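Local coordinates for protein histidinol-phosphate aminotransferase (Clostridium acetobutylicum, PDB 3FTB) that probably catalyses amino-group transfer with pyridoxal 5'-phosphate as cofactor, as a histidinol-phosphate aminotransferase of the class I and II family, at residues 34-39 with 262-267; 102-107 with 148-153; 133-138 with 159-164; 172-177 with 202-207; 180-185 with 207-212. All coordinates share one frame; numbering follows the deposited sequence.

Interaction 1 (34-39 with 262-267); sequences NINPLG and TNYIEE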
# COMPACT_ATOMS: atom_id res chain seq x y z
N ASN A 34 17.04 7.70 -10.63
CA ASN A 34 16.94 9.14 -10.43
C ASN A 34 16.41 9.52 -9.05
O ASN A 34 15.46 10.28 -8.92
CB ASN A 34 16.05 9.78 -11.50
CG ASN A 34 16.36 9.28 -12.91
OD1 ASN A 34 15.46 9.04 -13.69
ND2 ASN A 34 17.64 9.14 -13.23
N ILE A 35 17.04 8.98 -8.01
CA ILE A 35 16.71 9.37 -6.65
C ILE A 35 17.70 10.44 -6.22
O ILE A 35 18.84 10.43 -6.67
CB ILE A 35 16.77 8.18 -5.67
CG1 ILE A 35 15.90 7.02 -6.18
CG2 ILE A 35 16.36 8.61 -4.24
CD1 ILE A 35 14.41 7.37 -6.40
N ASN A 36 17.23 11.36 -5.38
CA ASN A 36 18.04 12.45 -4.85
C ASN A 36 19.27 11.92 -4.12
O ASN A 36 19.16 11.07 -3.24
CB ASN A 36 17.18 13.31 -3.91
CG ASN A 36 17.82 14.63 -3.53
OD1 ASN A 36 19.00 14.68 -3.17
ND2 ASN A 36 17.04 15.70 -3.58
N PRO A 37 20.46 12.43 -4.48
CA PRO A 37 21.75 11.98 -3.96
C PRO A 37 22.03 12.55 -2.57
O PRO A 37 22.82 11.98 -1.81
CB PRO A 37 22.72 12.58 -4.97
CG PRO A 37 22.13 13.90 -5.19
CD PRO A 37 20.66 13.57 -5.39
N LEU A 38 21.39 13.67 -2.24
CA LEU A 38 21.59 14.34 -0.96
C LEU A 38 20.93 13.60 0.20
O LEU A 38 20.82 14.13 1.30
CB LEU A 38 21.11 15.78 -1.05
CG LEU A 38 22.06 16.59 -1.93
CD1 LEU A 38 21.34 17.67 -2.72
CD2 LEU A 38 23.19 17.17 -1.08
N GLY A 39 20.51 12.36 -0.07
CA GLY A 39 20.01 11.45 0.95
C GLY A 39 18.70 11.80 1.63
O GLY A 39 18.03 12.77 1.26
N THR A 262 12.26 22.91 4.84
CA THR A 262 12.71 23.89 3.85
C THR A 262 14.22 23.86 3.62
O THR A 262 14.68 24.15 2.52
CB THR A 262 12.25 25.34 4.21
OG1 THR A 262 12.25 25.51 5.63
CG2 THR A 262 10.85 25.60 3.70
N ASN A 263 14.98 23.52 4.65
CA ASN A 263 16.44 23.51 4.51
C ASN A 263 17.02 22.25 3.85
O ASN A 263 18.19 22.23 3.44
CB ASN A 263 17.12 23.83 5.85
CG ASN A 263 16.98 25.29 6.23
OD1 ASN A 263 17.20 26.19 5.41
ND2 ASN A 263 16.61 25.54 7.49
N TYR A 264 16.21 21.21 3.75
CA TYR A 264 16.55 20.05 2.93
C TYR A 264 16.21 20.41 1.50
O TYR A 264 16.94 20.07 0.56
CB TYR A 264 15.75 18.82 3.35
CG TYR A 264 15.96 17.64 2.43
CD1 TYR A 264 16.99 16.74 2.65
CD2 TYR A 264 15.15 17.45 1.31
CE1 TYR A 264 17.19 15.66 1.81
CE2 TYR A 264 15.36 16.38 0.45
CZ TYR A 264 16.38 15.49 0.71
OH TYR A 264 16.59 14.42 -0.13
N ILE A 265 15.09 21.11 1.34
CA ILE A 265 14.63 21.53 0.02
C ILE A 265 15.54 22.59 -0.65
O ILE A 265 15.60 22.66 -1.87
CB ILE A 265 13.16 22.01 0.08
CG1 ILE A 265 12.26 20.86 0.56
CG2 ILE A 265 12.70 22.54 -1.27
CD1 ILE A 265 10.84 21.28 0.96
N GLU A 266 16.24 23.39 0.14
CA GLU A 266 17.07 24.46 -0.42
C GLU A 266 18.49 24.00 -0.71
O GLU A 266 19.14 24.47 -1.66
CB GLU A 266 17.11 25.65 0.54
CG GLU A 266 15.79 26.38 0.68
CD GLU A 266 15.86 27.48 1.73
OE1 GLU A 266 15.02 28.40 1.68
OE2 GLU A 266 16.77 27.43 2.59
N GLU A 267 18.99 23.11 0.13
CA GLU A 267 20.30 22.52 -0.05
C GLU A 267 20.25 21.65 -1.32
O GLU A 267 21.25 21.47 -2.02
CB GLU A 267 20.67 21.68 1.18
CG GLU A 267 22.13 21.25 1.25
CD GLU A 267 22.32 19.93 1.98
OE1 GLU A 267 23.18 19.12 1.55
OE2 GLU A 267 21.62 19.69 2.98
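Residues 34-39 form an irregular loop between strand 29-30 and helix 42-45, tied here to 262-267, the first turn and a half of helix 262-285; the closest CA pair, L38 and E267, is 8.3 Å apart, so side chains bridge the gap. The loop is shaped by an Asx turn. N36 has its CG anti to the backbone N (chi1 -168°), and its OD1 accepts from L38 N at 2.8 Å, in the plane of the amide carbonyl. N36 ND2 is engaged by the F216 carbonyl, which settles how the amide is turned. From the helix, Y264 also sets CG anti to its backbone N, and the ring extends across to meet N36 tip to tip, with amide and ring planes 39° apart and Y264 OH 3.6 Å from N36 CG. Beside it, L38 crosses E267 obliquely, its CD2 lying 3.3 Å from E267 OE1; the other carboxylate oxygen makes a long, weak ion pair with K42. W271 of the same helix packs on N36, P37 and L38. The one hydrogen bond between the segments runs from Y264 OH to G39 O at 2.6 Å, arriving nearly along the C=O axis.

Interaction 2 (102-107 with 148-153); sequences LIIVPS and VIIGNP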
# COMPACT_ATOMS: atom_id res chain seq x y z
N LEU A 102 -5.26 10.10 -24.16
CA LEU A 102 -4.15 10.55 -24.99
C LEU A 102 -2.87 10.51 -24.16
O LEU A 102 -2.75 11.21 -23.16
CB LEU A 102 -4.39 11.99 -25.47
CG LEU A 102 -3.37 12.65 -26.39
CD1 LEU A 102 -3.61 12.17 -27.78
CD2 LEU A 102 -3.54 14.17 -26.32
N ILE A 103 -1.91 9.67 -24.57
CA ILE A 103 -0.63 9.62 -23.88
C ILE A 103 0.41 10.34 -24.72
O ILE A 103 0.64 10.00 -25.88
CB ILE A 103 -0.17 8.18 -23.57
CG1 ILE A 103 -1.31 7.37 -22.97
CG2 ILE A 103 1.01 8.21 -22.61
CD1 ILE A 103 -0.94 5.94 -22.62
N ILE A 104 1.01 11.38 -24.14
CA ILE A 104 2.09 12.10 -24.78
C ILE A 104 3.33 11.25 -24.60
O ILE A 104 3.64 10.80 -23.49
CB ILE A 104 2.32 13.49 -24.17
CG1 ILE A 104 1.32 14.49 -24.76
CG2 ILE A 104 3.74 13.98 -24.48
CD1 ILE A 104 -0.10 13.99 -24.82
N VAL A 105 4.05 11.03 -25.70
CA VAL A 105 5.09 10.02 -25.73
C VAL A 105 6.21 10.51 -26.68
O VAL A 105 5.92 11.23 -27.64
CB VAL A 105 4.47 8.68 -26.18
CG1 VAL A 105 4.33 8.63 -27.70
CG2 VAL A 105 5.26 7.50 -25.64
N PRO A 106 7.48 10.15 -26.41
CA PRO A 106 7.99 9.29 -25.33
C PRO A 106 7.46 9.70 -23.95
O PRO A 106 7.15 10.89 -23.74
CB PRO A 106 9.51 9.53 -25.38
CG PRO A 106 9.78 10.03 -26.73
CD PRO A 106 8.58 10.77 -27.17
N SER A 107 7.32 8.74 -23.04
CA SER A 107 6.97 9.04 -21.65
C SER A 107 7.19 7.83 -20.74
O SER A 107 7.47 6.73 -21.19
CB SER A 107 5.52 9.50 -21.56
OG SER A 107 4.65 8.44 -21.93
N VAL A 148 -6.19 13.10 -20.83
CA VAL A 148 -4.80 13.23 -21.26
C VAL A 148 -3.94 12.99 -20.02
O VAL A 148 -4.34 13.36 -18.92
CB VAL A 148 -4.48 14.65 -21.80
CG1 VAL A 148 -3.00 14.77 -22.21
CG2 VAL A 148 -5.39 15.01 -22.97
N ILE A 149 -2.79 12.36 -20.20
CA ILE A 149 -1.77 12.29 -19.15
C ILE A 149 -0.42 12.73 -19.74
O ILE A 149 0.02 12.25 -20.79
CB ILE A 149 -1.66 10.89 -18.47
CG1 ILE A 149 -0.61 10.91 -17.35
CG2 ILE A 149 -1.35 9.79 -19.50
CD1 ILE A 149 -0.78 9.80 -16.33
N ILE A 150 0.23 13.66 -19.05
CA ILE A 150 1.42 14.31 -19.57
C ILE A 150 2.36 14.61 -18.40
O ILE A 150 1.93 15.04 -17.35
CB ILE A 150 1.02 15.60 -20.32
CG1 ILE A 150 2.22 16.23 -21.03
CG2 ILE A 150 0.38 16.61 -19.38
CD1 ILE A 150 1.85 17.43 -21.86
N GLY A 151 3.65 14.34 -18.57
CA GLY A 151 4.61 14.56 -17.51
C GLY A 151 5.12 15.99 -17.44
O GLY A 151 5.32 16.64 -18.45
N ASN A 152 5.31 16.47 -16.22
CA ASN A 152 5.84 17.80 -16.00
C ASN A 152 6.78 17.81 -14.80
O ASN A 152 6.33 18.00 -13.68
CB ASN A 152 4.71 18.78 -15.69
CG ASN A 152 5.19 20.22 -15.65
OD1 ASN A 152 6.17 20.58 -16.30
ND2 ASN A 152 4.49 21.06 -14.89
N PRO A 153 8.10 17.64 -15.04
CA PRO A 153 8.71 17.44 -16.36
C PRO A 153 8.62 16.00 -16.84
O PRO A 153 8.47 15.09 -16.04
CB PRO A 153 10.19 17.83 -16.14
CG PRO A 153 10.37 18.00 -14.68
CD PRO A 153 9.11 17.63 -13.98
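Strands 102-105 and 148-151 run parallel, their axes 23° apart with a closest approach of 5.1 Å. L102 pairs with V148 and I103 with I149, and the strands open toward their C-terminal ends: the CA separation grows from 4.6 Å at L102/V148 to 5.7 Å at I104/I150. The one hydrogen bond between the segments, I149 N to L102 O, is 3.2 Å long and nearly straight (164°), with the donor almost on the C=O axis. One step further the ladder lapses, since I104 N and I149 O stand 3.6 Å apart and both are buried without a partner.

The remaining contact is apolar. L102 and V148 lie side by side and point the same way, CD2 of L102 meeting CG2 of V148 at 3.9 Å. I104 sends CD1 obliquely across to V148 CG1 at 4.0 Å, while its CG1 runs alongside I150 and touches the tip, CD1. I138 of helix 135-141 covers L102 and I104 on this side. I103 and I149 share the other side of the sheet, where their CG2 methyls meet at 4.2 Å; I149 and I150 both place CG2 in the crowded position between backbone N and carbonyl carbon.

A cis peptide precedes P106, right after the first strand, and P153, two residues past the end of the second. Adjacent parallel strands leading into loops at their C-terminal ends, within a mixed seven-stranded sheet flanked by helices, are characteristic of the large domain of fold type I aminotransferases.

Interaction 3 (133-138 with 159-164); sequences IDYEDI and GLINKE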
# COMPACT_ATOMS: atom_id res chain seq x y z
N ILE A 133 6.57 19.28 -26.98
CA ILE A 133 5.16 18.93 -27.09
C ILE A 133 4.59 19.48 -28.39
O ILE A 133 4.92 20.60 -28.81
CB ILE A 133 4.36 19.49 -25.87
CG1 ILE A 133 4.79 18.79 -24.58
CG2 ILE A 133 2.86 19.33 -26.06
CD1 ILE A 133 4.33 19.49 -23.35
N ASP A 134 3.73 18.70 -29.03
CA ASP A 134 2.97 19.18 -30.17
C ASP A 134 1.63 19.70 -29.64
O ASP A 134 0.60 19.02 -29.74
CB ASP A 134 2.77 18.05 -31.18
CG ASP A 134 2.30 18.54 -32.55
OD1 ASP A 134 1.88 19.71 -32.66
OD2 ASP A 134 2.34 17.73 -33.51
N TYR A 135 1.64 20.89 -29.04
CA TYR A 135 0.45 21.40 -28.37
C TYR A 135 -0.74 21.40 -29.31
O TYR A 135 -1.85 21.06 -28.92
CB TYR A 135 0.68 22.80 -27.81
CG TYR A 135 1.76 22.84 -26.78
CD1 TYR A 135 1.51 22.45 -25.48
CD2 TYR A 135 3.05 23.25 -27.11
CE1 TYR A 135 2.51 22.46 -24.52
CE2 TYR A 135 4.05 23.28 -26.16
CZ TYR A 135 3.78 22.88 -24.87
OH TYR A 135 4.78 22.89 -23.92
N GLU A 136 -0.49 21.79 -30.55
CA GLU A 136 -1.54 21.86 -31.56
C GLU A 136 -2.12 20.49 -31.87
O GLU A 136 -3.26 20.38 -32.32
CB GLU A 136 -0.99 22.50 -32.83
CG GLU A 136 -1.98 23.41 -33.51
CD GLU A 136 -2.32 24.61 -32.66
OE1 GLU A 136 -1.38 25.28 -32.18
OE2 GLU A 136 -3.52 24.88 -32.46
N ASP A 137 -1.32 19.44 -31.64
CA ASP A 137 -1.79 18.07 -31.83
C ASP A 137 -2.64 17.62 -30.65
O ASP A 137 -3.68 16.99 -30.83
CB ASP A 137 -0.61 17.11 -32.00
CG ASP A 137 -1.06 15.71 -32.41
OD1 ASP A 137 -1.82 15.59 -33.39
OD2 ASP A 137 -0.64 14.74 -31.75
N ILE A 138 -2.19 17.93 -29.43
CA ILE A 138 -2.99 17.65 -28.25
C ILE A 138 -4.38 18.27 -28.44
O ILE A 138 -5.40 17.62 -28.20
CB ILE A 138 -2.34 18.19 -26.96
CG1 ILE A 138 -1.02 17.46 -26.69
CG2 ILE A 138 -3.29 18.05 -25.77
CD1 ILE A 138 -0.26 18.00 -25.50
N GLY A 159 11.36 17.48 -20.15
CA GLY A 159 10.69 18.67 -20.64
C GLY A 159 9.58 19.17 -19.73
O GLY A 159 8.79 18.38 -19.22
N LEU A 160 9.53 20.48 -19.52
CA LEU A 160 8.45 21.12 -18.77
C LEU A 160 7.34 21.58 -19.70
O LEU A 160 7.62 22.08 -20.78
CB LEU A 160 8.98 22.33 -18.00
CG LEU A 160 9.79 22.11 -16.73
CD1 LEU A 160 10.56 23.38 -16.39
CD2 LEU A 160 8.87 21.70 -15.58
N ILE A 161 6.08 21.43 -19.28
CA ILE A 161 4.95 21.95 -20.03
C ILE A 161 4.90 23.50 -20.05
O ILE A 161 4.71 24.13 -19.01
CB ILE A 161 3.62 21.43 -19.47
CG1 ILE A 161 3.57 19.90 -19.50
CG2 ILE A 161 2.44 22.04 -20.23
CD1 ILE A 161 2.38 19.32 -18.73
N ASN A 162 5.08 24.08 -21.23
CA ASN A 162 4.93 25.51 -21.46
C ASN A 162 3.56 25.98 -21.01
O ASN A 162 2.54 25.64 -21.61
CB ASN A 162 5.14 25.80 -22.97
CG ASN A 162 5.09 27.29 -23.32
OD1 ASN A 162 4.15 28.00 -22.97
ND2 ASN A 162 6.09 27.75 -24.05
N LYS A 163 3.52 26.77 -19.93
CA LYS A 163 2.25 27.18 -19.36
C LYS A 163 1.44 27.98 -20.38
O LYS A 163 0.29 27.66 -20.64
CB LYS A 163 2.44 27.97 -18.07
CG LYS A 163 1.26 27.88 -17.12
CD LYS A 163 1.35 28.91 -16.01
CE LYS A 163 2.34 28.55 -14.92
NZ LYS A 163 2.50 29.70 -13.97
N GLU A 164 2.05 29.00 -20.97
CA GLU A 164 1.32 29.85 -21.92
C GLU A 164 0.63 29.06 -23.06
O GLU A 164 -0.55 29.28 -23.33
CB GLU A 164 2.21 30.98 -22.44
CG GLU A 164 1.63 31.78 -23.60
CD GLU A 164 2.11 31.27 -24.95
OE1 GLU A 164 3.32 30.99 -25.08
OE2 GLU A 164 1.29 31.17 -25.89
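Y135 is the side chain around which this contact is arranged. With CG anti to its carbonyl carbon (chi1 -62°), it projects from the first turn of helix 135-141 and brings its hydroxyl to the backbone just ahead of helix 163-176. There OH receives N162 N at 3.0 Å, with an N-H...O angle of 144°. The side chain of N162 crosses Y135 at about a right angle, ring and amide planes standing 73° apart; its CB lies obliquely to the ring and comes 3.1 Å from Y135 OH, while the amide end turns off to cap the helix through N162 OD1 and K165 N.

Two isoleucines touch the ring, one over a face and one at the edge. I133 lays CG2 over the face, 3.4 Å above the plane and offset toward the rim. I161 brings CG2 close to the ring plane, 4.3 Å from Y135 CE1. These two isoleucines also cross obliquely, I133 CD1 against I161 CG1 at 3.9 Å, and both lean on I150 of strand 147-151. The helix bearing Y135 has its own N-cap, D134, whose OD1 accepts weakly from D137 N, so each segment carries a capped helix start.

One hydrogen bond, flanked by isoleucine contacts, thus joins the starts of two helices that precede and follow strand 147-151 and pack against the parallel part of the large-domain sheet of this aminotransferase fold. The bond asks only for the phenol oxygen as acceptor, consistent with a neutral tyrosine; it holds the hydroxyl against the N162 amide, while I133 covers one ring face.

Interaction 4 (172-177 with 202-207); sequences LAEEKK and KNYSCL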
# COMPACT_ATOMS: atom_id res chain seq x y z
N LEU A 172 -9.74 24.41 -23.05
CA LEU A 172 -10.60 23.48 -23.81
C LEU A 172 -11.02 22.28 -22.98
O LEU A 172 -12.19 21.87 -23.02
CB LEU A 172 -9.90 22.98 -25.08
CG LEU A 172 -9.79 23.88 -26.31
CD1 LEU A 172 -9.11 23.11 -27.43
CD2 LEU A 172 -11.15 24.38 -26.76
N ALA A 173 -10.08 21.70 -22.24
CA ALA A 173 -10.40 20.58 -21.35
C ALA A 173 -11.52 20.95 -20.39
O ALA A 173 -12.55 20.29 -20.35
CB ALA A 173 -9.16 20.12 -20.58
N GLU A 174 -11.29 22.02 -19.62
CA GLU A 174 -12.29 22.59 -18.73
C GLU A 174 -13.66 22.64 -19.41
O GLU A 174 -14.65 22.14 -18.88
CB GLU A 174 -11.86 24.00 -18.33
CG GLU A 174 -12.51 24.55 -17.06
CD GLU A 174 -12.15 23.75 -15.82
OE1 GLU A 174 -12.66 24.07 -14.72
OE2 GLU A 174 -11.36 22.78 -15.95
N GLU A 175 -13.69 23.23 -20.60
CA GLU A 175 -14.94 23.38 -21.36
C GLU A 175 -15.60 22.05 -21.72
O GLU A 175 -16.82 21.94 -21.75
CB GLU A 175 -14.67 24.19 -22.63
CG GLU A 175 -15.73 24.07 -23.71
CD GLU A 175 -15.19 24.40 -25.10
OE1 GLU A 175 -15.84 24.04 -26.10
OE2 GLU A 175 -14.10 25.02 -25.19
N LYS A 176 -14.79 21.03 -21.99
CA LYS A 176 -15.29 19.77 -22.55
C LYS A 176 -15.46 18.67 -21.51
O LYS A 176 -15.71 17.51 -21.85
CB LYS A 176 -14.34 19.31 -23.66
CG LYS A 176 -14.38 20.19 -24.90
CD LYS A 176 -13.03 20.33 -25.57
CE LYS A 176 -13.15 21.08 -26.88
NZ LYS A 176 -14.04 20.37 -27.85
N LYS A 177 -15.34 19.04 -20.23
CA LYS A 177 -15.47 18.08 -19.14
C LYS A 177 -14.47 16.93 -19.29
O LYS A 177 -14.68 15.85 -18.78
CB LYS A 177 -16.90 17.53 -19.08
CG LYS A 177 -17.94 18.56 -18.68
CD LYS A 177 -19.34 17.96 -18.66
CE LYS A 177 -20.38 18.98 -18.25
NZ LYS A 177 -21.75 18.41 -18.25
N LYS A 202 -7.27 25.71 -8.77
CA LYS A 202 -8.53 26.37 -8.51
C LYS A 202 -9.25 26.84 -9.79
O LYS A 202 -10.48 26.86 -9.86
CB LYS A 202 -8.30 27.54 -7.56
CG LYS A 202 -7.67 27.13 -6.24
CD LYS A 202 -8.41 25.94 -5.68
CE LYS A 202 -8.26 25.88 -4.19
NZ LYS A 202 -9.29 25.03 -3.57
N ASN A 203 -8.47 27.20 -10.79
CA ASN A 203 -9.03 27.76 -12.01
C ASN A 203 -9.53 26.70 -12.96
O ASN A 203 -10.26 27.01 -13.90
CB ASN A 203 -8.01 28.64 -12.71
CG ASN A 203 -7.73 29.89 -11.93
OD1 ASN A 203 -8.45 30.88 -12.05
ND2 ASN A 203 -6.69 29.85 -11.10
N TYR A 204 -9.13 25.45 -12.72
CA TYR A 204 -9.50 24.34 -13.60
C TYR A 204 -9.72 23.06 -12.80
O TYR A 204 -8.80 22.55 -12.18
CB TYR A 204 -8.42 24.10 -14.66
CG TYR A 204 -8.16 25.28 -15.57
CD1 TYR A 204 -9.05 25.61 -16.58
CD2 TYR A 204 -7.03 26.07 -15.40
CE1 TYR A 204 -8.82 26.70 -17.40
CE2 TYR A 204 -6.79 27.17 -16.21
CZ TYR A 204 -7.69 27.47 -17.21
OH TYR A 204 -7.45 28.56 -18.01
N SER A 205 -10.95 22.54 -12.82
CA SER A 205 -11.17 21.22 -12.24
C SER A 205 -11.14 20.08 -13.27
O SER A 205 -11.74 19.03 -13.07
CB SER A 205 -12.43 21.18 -11.35
OG SER A 205 -13.14 22.40 -11.39
N CYS A 206 -10.45 20.31 -14.39
CA CYS A 206 -10.06 19.25 -15.31
C CYS A 206 -8.68 18.75 -14.89
O CYS A 206 -8.33 17.60 -15.11
CB CYS A 206 -10.02 19.74 -16.76
SG CYS A 206 -8.72 20.95 -17.14
N LEU A 207 -7.93 19.64 -14.25
CA LEU A 207 -6.59 19.31 -13.77
C LEU A 207 -6.61 18.26 -12.67
O LEU A 207 -7.31 18.40 -11.67
CB LEU A 207 -5.89 20.56 -13.23
CG LEU A 207 -5.07 21.47 -14.15
CD1 LEU A 207 -4.59 22.67 -13.36
CD2 LEU A 207 -3.90 20.72 -14.74
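The carboxylate of E174 grips two consecutive backbone amides of the 202-207 loop. OE1 takes S205 N at 3.0 Å on its syn lone pair, the side of the other oxygen. OE2 receives C206 N in a weak bond of 3.1 Å, bent to 127°. CG lies anti to the backbone N, and a bend at chi2 (63°) turns the acid group toward the loop; two N-H donors on one carboxylate would be expected to stabilise its charged form.

Outward from this fork, the aliphatic part of E174 passes Y204, whose ring is met at its edge, CB lying in the ring plane and CG 3.7 Å from Y204 CD1. Carboxylate and ring planes are almost perpendicular. C206 holds SG in the crowded position between its backbone N and carbonyl carbon, which sets the sulfur 3.6 Å from A173 CB and 3.4 Å from E174 OE2.

The helix ends in a Schellman motif, K177 taking positive phi. A173 and C206 both also rest on I180 of strand 179-183, and Y204 lies along helix 163-176 on I167 and L170, with OH bonded to K171 NZ. The contact therefore fastens the last turns of that helix to the loop feeding strand 207-212.

Interaction 5 (180-185 with 207-212); sequences IIIDEA and LFIIRA. With PO4 (phosphate ion), chain G.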
# COMPACT_ATOMS: atom_id res chain seq x y z
N ILE A 180 -7.45 16.16 -17.46
CA ILE A 180 -6.04 16.15 -17.79
C ILE A 180 -5.18 15.83 -16.57
O ILE A 180 -5.22 16.55 -15.58
CB ILE A 180 -5.59 17.44 -18.54
CG1 ILE A 180 -5.39 18.62 -17.59
CG2 ILE A 180 -6.56 17.81 -19.65
CD1 ILE A 180 -3.94 18.96 -17.39
N ILE A 181 -4.44 14.72 -16.66
CA ILE A 181 -3.62 14.22 -15.55
C ILE A 181 -2.16 14.58 -15.72
O ILE A 181 -1.50 14.10 -16.65
CB ILE A 181 -3.69 12.68 -15.47
CG1 ILE A 181 -5.14 12.21 -15.28
CG2 ILE A 181 -2.79 12.18 -14.34
CD1 ILE A 181 -5.34 10.77 -15.69
N ILE A 182 -1.63 15.40 -14.81
CA ILE A 182 -0.25 15.83 -14.91
C ILE A 182 0.65 15.24 -13.84
O ILE A 182 0.53 15.58 -12.65
CB ILE A 182 -0.11 17.36 -14.86
CG1 ILE A 182 -1.05 18.01 -15.86
CG2 ILE A 182 1.28 17.78 -15.26
CD1 ILE A 182 -0.75 19.47 -16.09
N ASP A 183 1.56 14.36 -14.27
CA ASP A 183 2.51 13.71 -13.38
C ASP A 183 3.69 14.65 -13.05
O ASP A 183 4.56 14.90 -13.90
CB ASP A 183 2.99 12.41 -14.03
CG ASP A 183 4.18 11.79 -13.31
OD1 ASP A 183 4.61 12.33 -12.27
OD2 ASP A 183 4.69 10.76 -13.81
N GLU A 184 3.71 15.16 -11.82
CA GLU A 184 4.71 16.14 -11.42
C GLU A 184 5.66 15.62 -10.34
O GLU A 184 6.08 16.36 -9.46
CB GLU A 184 4.02 17.42 -10.93
CG GLU A 184 3.46 18.29 -12.06
CD GLU A 184 2.98 19.62 -11.56
OE1 GLU A 184 3.19 19.97 -10.36
OE2 GLU A 184 2.38 20.33 -12.38
N ALA A 185 6.00 14.34 -10.44
CA ALA A 185 6.79 13.68 -9.41
C ALA A 185 8.20 14.24 -9.33
O ALA A 185 8.89 14.08 -8.32
CB ALA A 185 6.84 12.18 -9.65
N LEU A 207 -7.93 19.64 -14.25
CA LEU A 207 -6.59 19.31 -13.77
C LEU A 207 -6.61 18.26 -12.67
O LEU A 207 -7.31 18.40 -11.67
CB LEU A 207 -5.89 20.56 -13.23
CG LEU A 207 -5.07 21.47 -14.15
CD1 LEU A 207 -4.59 22.67 -13.36
CD2 LEU A 207 -3.90 20.72 -14.74
N PHE A 208 -5.82 17.22 -12.87
CA PHE A 208 -5.49 16.31 -11.79
C PHE A 208 -3.97 16.18 -11.74
O PHE A 208 -3.34 15.80 -12.73
CB PHE A 208 -6.14 14.95 -12.02
CG PHE A 208 -5.90 13.96 -10.90
CD1 PHE A 208 -6.70 13.96 -9.78
CD2 PHE A 208 -4.87 13.04 -10.98
CE1 PHE A 208 -6.49 13.06 -8.75
CE2 PHE A 208 -4.64 12.14 -9.95
CZ PHE A 208 -5.46 12.15 -8.83
N ILE A 209 -3.37 16.54 -10.60
CA ILE A 209 -1.91 16.51 -10.47
C ILE A 209 -1.43 15.36 -9.59
O ILE A 209 -2.04 15.07 -8.56
CB ILE A 209 -1.35 17.84 -9.88
CG1 ILE A 209 -1.96 19.07 -10.58
CG2 ILE A 209 0.15 17.87 -9.94
CD1 ILE A 209 -1.72 19.12 -12.05
N ILE A 210 -0.34 14.72 -10.01
CA ILE A 210 0.30 13.67 -9.23
C ILE A 210 1.66 14.14 -8.71
O ILE A 210 2.55 14.52 -9.48
CB ILE A 210 0.48 12.41 -10.09
CG1 ILE A 210 -0.88 11.90 -10.57
CG2 ILE A 210 1.20 11.33 -9.32
CD1 ILE A 210 -0.81 10.63 -11.40
N ARG A 211 1.81 14.17 -7.39
CA ARG A 211 3.11 14.45 -6.80
C ARG A 211 3.67 13.20 -6.14
O ARG A 211 2.97 12.21 -5.99
CB ARG A 211 3.01 15.56 -5.77
CG ARG A 211 2.60 16.90 -6.33
CD ARG A 211 3.68 17.52 -7.15
NE ARG A 211 3.39 18.92 -7.41
CZ ARG A 211 3.99 19.93 -6.79
NH1 ARG A 211 4.92 19.67 -5.88
NH2 ARG A 211 3.67 21.18 -7.09
N ALA A 212 4.94 13.26 -5.73
CA ALA A 212 5.57 12.16 -5.03
C ALA A 212 6.70 12.65 -4.14
O ALA A 212 7.33 13.67 -4.42
CB ALA A 212 6.10 11.14 -6.02
P PO4 G . 5.64 22.90 -4.75
O1 PO4 G . 5.88 21.42 -4.60
O2 PO4 G . 5.10 23.45 -3.44
O3 PO4 G . 6.94 23.58 -5.11
O4 PO4 G . 4.63 23.18 -5.84
O HOH W 1 9.67 13.19 -6.21
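Four main-chain hydrogen bonds knit strands 180-183 and 207-212 into a parallel ladder, the axes 20° apart. F208 N gives to I180 O, I182 N to F208 O, I210 N to I182 O and E184 N to I210 O. The second, 2.7 Å from I182 N to F208 O, comes nearly along the C=O axis; the third donor rises above the carbonyl plane.

Apolar packing follows the register. I182 and I209 lie side by side, CD1 of I209 against CB of I182 at 3.7 Å, with L207 CD2 crossing to I182 CD1. On the other face I181 CG2 sits at the edge of the F208 ring and touches I210 CD1.

Charge is gathered at the C-terminal ends. R211, bent at chi2, turns back beside E184, and NE makes a salt bridge with OE1 at 3.1 Å, a weak bond with the planes 36° apart. E184 OE2 is taken by F197 N. The guanidinium edge holds a phosphate ion, probably from the crystallisation liquor, through NH1 (to O1, very short) and NH2 (to O4, 2.5 Å).

D183 OD1 accepts from A185 N, an Asx turn, and OD2 bonds Y111 OH. In fold type I aminotransferases an aspartate near the C-terminal end of the strand corresponding to 179-183 pairs with the cofactor's pyridine nitrogen, a role consistent with D183.

Interactions 2 and 5 belong to one sheet: strands 147-151 and 179-183 are neighbours, with V148 O 2.6 Å from I181 N and N152 N 2.9 Å from D183 O. Interaction 3 packs against them, N152 OD1 lying 3.1 Å from I161 N, and shares helix 163-176 with interaction 4. Interactions 4 and 5 have L207 in common. Interaction 1 stands apart, its centre 21 Å from that of interaction 5. Its N36 bonds the backbone of K215, by family resemblance probably the lysine that forms the Schiff base with the cofactor; another phosphate, probably from the crystallisation liquor though such ions often mark pockets, lies about 4 Å from the A212 side chain.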